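Local structure of putative phosphosugar isomerase (Clostridium difficile, 3G68) at residues His216-Gly221 against Tyr308-Asn313. The protein is a putative phosphosugar isomerase with two SIS domains, which probably binds a phosphorylated sugar or related carbohydrate derivative. Residues are numbered along the deposited sequence; the frame is centred on the assembly and turned at random.
Sequences HSDIYG and YYQTFN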
loop_
_atom_site.group_PDB
_atom_site.type_symbol
_atom_site.label_atom_id
_atom_site.label_comp_id
_atom_site.label_asym_id
_atom_site.label_seq_id
_atom_site.Cartn_x
_atom_site.Cartn_y
_atom_site.Cartn_z
ATOM N N HIS B 216 -17.540 -46.044 21.563
ATOM C CA HIS B 216 -16.315 -46.284 22.307
ATOM C C HIS B 216 -16.559 -45.884 23.777
ATOM O O HIS B 216 -17.398 -45.023 24.044
ATOM C CB HIS B 216 -15.162 -45.447 21.723
ATOM C CG HIS B 216 -13.832 -45.724 22.360
ATOM N ND1 HIS B 216 -13.392 -45.044 23.469
ATOM C CD2 HIS B 216 -12.864 -46.621 22.061
ATOM C CE1 HIS B 216 -12.198 -45.490 23.814
ATOM N NE2 HIS B 216 -11.854 -46.448 22.977
ATOM N N SER B 217 -15.801 -46.466 24.719
ATOM C CA SER B 217 -15.952 -46.128 26.142
ATOM C C SER B 217 -15.818 -44.621 26.454
ATOM O O SER B 217 -16.464 -44.128 27.372
ATOM C CB SER B 217 -14.968 -46.927 27.023
ATOM O OG SER B 217 -13.634 -46.814 26.569
ATOM N N ASP B 218 -15.009 -43.897 25.679
ATOM C CA ASP B 218 -14.798 -42.456 25.872
ATOM C C ASP B 218 -16.072 -41.636 25.663
ATOM O O ASP B 218 -16.168 -40.524 26.203
ATOM C CB ASP B 218 -13.689 -41.911 24.950
ATOM C CG ASP B 218 -12.320 -42.451 25.282
ATOM O OD1 ASP B 218 -12.102 -42.910 26.432
ATOM O OD2 ASP B 218 -11.463 -42.387 24.387
ATOM N N ILE B 219 -17.029 -42.198 24.908
ATOM C CA ILE B 219 -18.314 -41.570 24.658
ATOM C C ILE B 219 -19.485 -42.466 25.127
ATOM O O ILE B 219 -20.589 -42.375 24.628
ATOM C CB ILE B 219 -18.450 -41.085 23.179
ATOM C CG1 ILE B 219 -18.167 -42.211 22.193
ATOM C CG2 ILE B 219 -17.533 -39.830 22.980
ATOM C CD1 ILE B 219 -18.614 -41.911 20.693
ATOM N N TYR B 220 -19.251 -43.286 26.149
ATOM C CA TYR B 220 -20.313 -44.165 26.651
ATOM C C TYR B 220 -21.571 -43.392 27.136
ATOM O O TYR B 220 -22.679 -43.720 26.762
ATOM C CB TYR B 220 -19.747 -45.094 27.745
ATOM C CG TYR B 220 -20.771 -46.054 28.289
ATOM C CD1 TYR B 220 -21.425 -46.936 27.450
ATOM C CD2 TYR B 220 -21.094 -46.057 29.647
ATOM C CE1 TYR B 220 -22.370 -47.817 27.948
ATOM C CE2 TYR B 220 -22.047 -46.908 30.155
ATOM C CZ TYR B 220 -22.677 -47.790 29.312
ATOM O OH TYR B 220 -23.627 -48.631 29.824
ATOM N N GLY B 221 -21.386 -42.329 27.893
ATOM C CA GLY B 221 -22.525 -41.514 28.359
ATOM C C GLY B 221 -23.297 -40.951 27.166
ATOM O O GLY B 221 -24.527 -41.032 27.130
ATOM N N TYR B 308 -12.032 -36.410 25.522
ATOM C CA TYR B 308 -12.986 -35.779 26.394
ATOM C C TYR B 308 -13.806 -34.729 25.651
ATOM O O TYR B 308 -15.029 -34.732 25.737
ATOM C CB TYR B 308 -12.287 -35.127 27.574
ATOM C CG TYR B 308 -11.342 -36.057 28.308
ATOM C CD1 TYR B 308 -11.834 -37.156 29.003
ATOM C CD2 TYR B 308 -9.955 -35.821 28.322
ATOM C CE1 TYR B 308 -10.987 -38.017 29.679
ATOM C CE2 TYR B 308 -9.090 -36.690 28.996
ATOM C CZ TYR B 308 -9.620 -37.777 29.688
ATOM O OH TYR B 308 -8.797 -38.646 30.378
ATOM N N TYR B 309 -13.148 -33.860 24.897
ATOM C CA TYR B 309 -13.873 -32.730 24.261
ATOM C C TYR B 309 -14.678 -33.071 23.010
ATOM O O TYR B 309 -15.556 -32.290 22.595
ATOM C CB TYR B 309 -12.945 -31.500 24.049
ATOM C CG TYR B 309 -12.234 -31.079 25.328
ATOM C CD1 TYR B 309 -12.911 -31.010 26.545
ATOM C CD2 TYR B 309 -10.869 -30.763 25.321
ATOM C CE1 TYR B 309 -12.244 -30.642 27.730
ATOM C CE2 TYR B 309 -10.226 -30.375 26.472
ATOM C CZ TYR B 309 -10.906 -30.329 27.674
ATOM O OH TYR B 309 -10.257 -29.967 28.829
ATOM N N GLN B 310 -14.428 -34.243 22.444
ATOM C CA GLN B 310 -15.241 -34.761 21.327
ATOM C C GLN B 310 -16.700 -34.884 21.725
ATOM O O GLN B 310 -17.566 -34.971 20.849
ATOM C CB GLN B 310 -14.715 -36.123 20.840
ATOM C CG GLN B 310 -14.846 -37.250 21.882
ATOM C CD GLN B 310 -14.320 -38.601 21.396
ATOM O OE1 GLN B 310 -14.231 -38.871 20.205
ATOM N NE2 GLN B 310 -13.965 -39.443 22.336
ATOM N N THR B 311 -16.979 -34.930 23.026
ATOM C CA THR B 311 -18.345 -34.996 23.528
ATOM C C THR B 311 -19.206 -33.816 23.022
ATOM O O THR B 311 -20.403 -33.915 22.949
ATOM C CB THR B 311 -18.402 -35.088 25.082
ATOM O OG1 THR B 311 -19.730 -35.452 25.497
ATOM C CG2 THR B 311 -17.990 -33.758 25.730
ATOM N N PHE B 312 -18.597 -32.696 22.685
ATOM C CA PHE B 312 -19.370 -31.547 22.182
ATOM C C PHE B 312 -19.750 -31.607 20.726
ATOM O O PHE B 312 -20.353 -30.659 20.229
ATOM C CB PHE B 312 -18.651 -30.239 22.512
ATOM C CG PHE B 312 -18.501 -30.051 23.956
ATOM C CD1 PHE B 312 -19.642 -29.927 24.759
ATOM C CD2 PHE B 312 -17.247 -30.093 24.563
ATOM C CE1 PHE B 312 -19.508 -29.806 26.153
ATOM C CE2 PHE B 312 -17.128 -29.956 25.943
ATOM C CZ PHE B 312 -18.262 -29.812 26.730
ATOM N N ASN B 313 -19.351 -32.675 20.031
ATOM C CA ASN B 313 -19.722 -32.856 18.644
ATOM C C ASN B 313 -20.305 -34.201 18.254
ATOM O O ASN B 313 -21.087 -34.242 17.324
ATOM C CB ASN B 313 -18.483 -32.711 17.752
ATOM C CG ASN B 313 -17.779 -31.360 17.869
ATOM O OD1 ASN B 313 -16.591 -31.297 17.593
ATOM N ND2 ASN B 313 -18.496 -30.290 18.234
HETATM O O HOH W 1 -12.246 -41.957 21.862
#
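In the second α/β unit of this double-SIS protein, the turn that leads from strand 210-215 into helix 220-234 meets the loop before helix 316-324, and Q310 reaches D218 and I219. With CD anti to CA (chi2 -180°), the Q310 chain runs straight and carries its amide across to the turn. Q310 NE2 lies 3.6 Å from D218 CB, and I219 CG2 touches the same nitrogen at an equal distance. I219 CG2 also lies 3.8 Å from Q310 CD, and the two side chains run roughly perpendicular. No direct hydrogen bond joins the segments; one water does, donating to D218 OD2 at 2.7 Å and accepting from Q310 NE2 at 3.1 Å. The amide is further fixed by NE2 bonding to P307 O, while OD2 forms a salt bridge with K267. The turn is braced from within, as D218 N donates to H216 ND1 (3.0 Å, 172°), with the donor tilted 25° out of the imidazole plane. The amide nitrogen of the buried Q310 thus has both a carbonyl and a water to donate to. The D218 carboxylate, probably charged beside K267, would favour the water's donation to OD2, so a single bridging water and the I219 methyl link the segments in a small, mostly buried contact.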